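Local coordinates for phosphatidylglycerophosphatase and protein-tyrosine phosphatase 1 (Mus musculus, PDB 3RGO) that dephosphorylates phosphatidylglycerophosphate to phosphatidylglycerol, an essential step on the way to the mitochondrial phospholipid cardiolipin, at residues V9-L14 and S101-M106. Residues are numbered along the deposited sequence; the frame is centred on the assembly and turned at random.
With SO4 (sulfate ion), chain B; SO4 (sulfate ion), chain C.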
ATOM      1  N   VAL A   9       6.903  -5.200  -0.647  1.00 36.19           N
ATOM      2  CA  VAL A   9       6.257  -3.908  -0.440  1.00 34.04           C
ATOM      3  C   VAL A   9       7.188  -2.804   0.046  1.00 35.56           C
ATOM      4  O   VAL A   9       8.025  -3.016   0.919  1.00 39.44           O
ATOM      5  CB  VAL A   9       5.069  -4.040   0.526  1.00 34.34           C
ATOM      6  CG1 VAL A   9       4.559  -2.661   0.956  1.00 30.38           C
ATOM      7  CG2 VAL A   9       3.967  -4.862  -0.121  1.00 31.09           C
ATOM      8  N   LEU A  10       7.033  -1.623  -0.543  1.00 35.20           N
ATOM      9  CA  LEU A  10       7.626  -0.411  -0.001  1.00 33.37           C
ATOM     10  C   LEU A  10       6.517   0.584   0.323  1.00 36.29           C
ATOM     11  O   LEU A  10       5.490   0.631  -0.357  1.00 35.56           O
ATOM     12  CB  LEU A  10       8.623   0.205  -0.986  1.00 35.90           C
ATOM     13  CG  LEU A  10       9.736  -0.734  -1.462  1.00 39.37           C
ATOM     14  CD1 LEU A  10       9.371  -1.359  -2.803  1.00 40.21           C
ATOM     15  CD2 LEU A  10      11.057   0.013  -1.557  1.00 42.64           C
ATOM     16  N   LEU A  11       6.734   1.362   1.377  1.00 36.77           N
ATOM     17  CA  LEU A  11       5.784   2.373   1.825  1.00 36.56           C
ATOM     18  C   LEU A  11       6.500   3.721   1.882  1.00 38.75           C
ATOM     19  O   LEU A  11       7.545   3.844   2.522  1.00 41.82           O
ATOM     20  CB  LEU A  11       5.245   2.011   3.210  1.00 34.89           C
ATOM     21  CG  LEU A  11       4.454   3.088   3.957  1.00 34.49           C
ATOM     22  CD1 LEU A  11       3.139   3.403   3.255  1.00 32.63           C
ATOM     23  CD2 LEU A  11       4.210   2.680   5.402  1.00 37.55           C
ATOM     24  N   GLY A  12       5.950   4.728   1.209  1.00 36.42           N
ATOM     25  CA  GLY A  12       6.578   6.041   1.184  1.00 37.30           C
ATOM     26  C   GLY A  12       5.676   7.189   0.774  1.00 39.44           C
ATOM     27  O   GLY A  12       4.501   6.997   0.462  1.00 37.27           O
ATOM     28  N   ALA A  13       6.234   8.398   0.775  1.00 37.42           N
ATOM     29  CA  ALA A  13       5.506   9.570   0.312  1.00 37.02           C
ATOM     30  C   ALA A  13       5.274   9.469  -1.194  1.00 39.14           C
ATOM     31  O   ALA A  13       5.871   8.619  -1.867  1.00 40.60           O
ATOM     32  CB  ALA A  13       6.272  10.845   0.658  1.00 42.07           C
ATOM     33  N   LEU A  14       4.398  10.320  -1.721  1.00 38.62           N
ATOM     34  CA  LEU A  14       4.108  10.312  -3.154  1.00 43.40           C
ATOM     35  C   LEU A  14       5.405  10.308  -3.961  1.00 41.14           C
ATOM     36  O   LEU A  14       6.338  11.048  -3.650  1.00 38.85           O
ATOM     37  CB  LEU A  14       3.237  11.510  -3.552  1.00 47.14           C
ATOM     38  CG  LEU A  14       3.891  12.890  -3.517  1.00 56.73           C
ATOM     39  CD1 LEU A  14       3.023  13.924  -4.230  1.00 61.13           C
ATOM     40  CD2 LEU A  14       4.179  13.319  -2.086  1.00 60.20           C
ATOM     41  N   SER A 101      -0.326   7.216   6.931  1.00 39.67           N
ATOM     42  CA  SER A 101      -1.662   6.926   7.460  1.00 36.62           C
ATOM     43  C   SER A 101      -2.524   6.065   6.536  1.00 38.97           C
ATOM     44  O   SER A 101      -2.725   4.877   6.788  1.00 38.45           O
ATOM     45  CB  SER A 101      -2.384   8.236   7.791  1.00 35.40           C
ATOM     46  OG  SER A 101      -3.656   8.000   8.369  1.00 36.73           O
ATOM     47  N   ARG A 102      -3.047   6.673   5.479  1.00 38.00           N
ATOM     48  CA  ARG A 102      -3.879   5.957   4.518  1.00 36.95           C
ATOM     49  C   ARG A 102      -3.050   4.869   3.844  1.00 33.49           C
ATOM     50  O   ARG A 102      -3.493   3.730   3.689  1.00 34.06           O
ATOM     51  CB  ARG A 102      -4.441   6.931   3.479  1.00 34.34           C
ATOM     52  CG  ARG A 102      -5.417   7.928   4.076  1.00 38.46           C
ATOM     53  CD  ARG A 102      -5.563   9.170   3.218  1.00 42.49           C
ATOM     54  NE  ARG A 102      -6.400  10.163   3.881  1.00 50.97           N
ATOM     55  CZ  ARG A 102      -5.954  11.034   4.781  1.00 57.05           C
ATOM     56  NH1 ARG A 102      -4.673  11.042   5.122  1.00 56.57           N
ATOM     57  NH2 ARG A 102      -6.792  11.901   5.337  1.00 58.96           N
ATOM     58  N   SER A 103      -1.832   5.225   3.459  1.00 35.64           N
ATOM     59  CA  SER A 103      -0.947   4.279   2.801  1.00 35.81           C
ATOM     60  C   SER A 103      -0.424   3.241   3.795  1.00 35.58           C
ATOM     61  O   SER A 103      -0.248   2.068   3.456  1.00 32.40           O
ATOM     62  CB  SER A 103       0.192   5.022   2.091  1.00 33.19           C
ATOM     63  OG  SER A 103       0.859   5.897   2.978  1.00 33.91           O
ATOM     64  N   ALA A 104      -0.187   3.680   5.028  1.00 33.50           N
ATOM     65  CA  ALA A 104       0.200   2.776   6.106  1.00 33.97           C
ATOM     66  C   ALA A 104      -0.889   1.733   6.371  1.00 36.65           C
ATOM     67  O   ALA A 104      -0.603   0.568   6.633  1.00 33.82           O
ATOM     68  CB  ALA A 104       0.496   3.564   7.374  1.00 33.79           C
ATOM     69  N   THR A 105      -2.142   2.160   6.292  1.00 33.99           N
ATOM     70  CA  THR A 105      -3.272   1.264   6.520  1.00 34.61           C
ATOM     71  C   THR A 105      -3.341   0.169   5.453  1.00 35.52           C
ATOM     72  O   THR A 105      -3.613  -1.001   5.754  1.00 34.57           O
ATOM     73  CB  THR A 105      -4.585   2.061   6.566  1.00 35.54           C
ATOM     74  OG1 THR A 105      -4.527   2.989   7.655  1.00 31.11           O
ATOM     75  CG2 THR A 105      -5.777   1.131   6.755  1.00 38.62           C
ATOM     76  N   MET A 106      -3.085   0.554   4.206  1.00 30.99           N
ATOM     77  CA  MET A 106      -3.056  -0.393   3.090  1.00 30.92           C
ATOM     78  C   MET A 106      -1.983  -1.448   3.310  1.00 32.78           C
ATOM     79  O   MET A 106      -2.223  -2.650   3.129  1.00 34.07           O
ATOM     80  CB  MET A 106      -2.803   0.347   1.768  1.00 30.77           C
ATOM     81  CG  MET A 106      -2.757  -0.559   0.527  1.00 33.00           C
ATOM     82  SD  MET A 106      -4.383  -1.248   0.066  1.00 38.88           S
ATOM     83  CE  MET A 106      -5.339   0.256  -0.101  1.00186.99           C
TER
HETATM   84  S   SO4 B   1      -1.017   9.307   3.996  1.00 44.58           S
HETATM   85  O1  SO4 B   1      -2.326   9.415   4.633  1.00 44.49           O
HETATM   86  O2  SO4 B   1       0.038   9.546   4.976  1.00 38.98           O
HETATM   87  O3  SO4 B   1      -0.869   7.975   3.425  1.00 43.11           O
HETATM   88  O4  SO4 B   1      -0.903  10.308   2.938  1.00 42.08           O
HETATM   89  S   SO4 C   2     -10.144  10.597   3.738  1.00 66.13           S
HETATM   90  O1  SO4 C   2     -10.829   9.332   3.469  1.00 67.37           O
HETATM   91  O2  SO4 C   2      -9.598  10.580   5.097  1.00 63.46           O
HETATM   92  O3  SO4 C   2      -9.060  10.770   2.771  1.00 63.06           O
HETATM   93  O4  SO4 C   2     -11.091  11.704   3.603  1.00 62.92           O
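Leu11 meets the first turn of helix 102-115 with its two methyls: CD1 lies 3.4 Å from Ser103 OG, and CD2 lies 4.3 Å from Ala104 CB. With CG anti to the backbone N (chi1 168°), the branched end projects from the strand onto the helix, and the small Ser103 and Ala104 let it come close. No hydrogen bond crosses this buried contact.

Ser103 joins apolar packing to anion binding. With OG between backbone N and carbonyl carbon (chi1 53°), its hydroxyl donates a hydrogen bond of 2.7 Å from OG to O3 of the chain B sulfate, and Ser103 N bonds the same oxygen. Arg102 suits a place between two anions because its flat cation carries N-H groups around the rim: NH1 reaches O1 of that sulfate at 2.9 Å, joined there by Arg102 N, while NE, 2.9 Å from O3, and NH2 serve the chain C sulfate. Lys97, Ala98 and Arg100 contribute further N-H donors to the first sulfate, which probably takes the substrate phosphate's place in the P-loop of cysteine-dependent phosphatases. Ser103 also lies beside Cys96, the predicted nucleophile.

In the first turn, Thr105 N and OG1 both hydrogen-bond Ser101 O, from opposite faces of its plane. Strand 9-12 runs between strands 2-4 and 91-95, and Leu11 and Val9 both touch Val107, extending the packing of helix 102-115 on this strand.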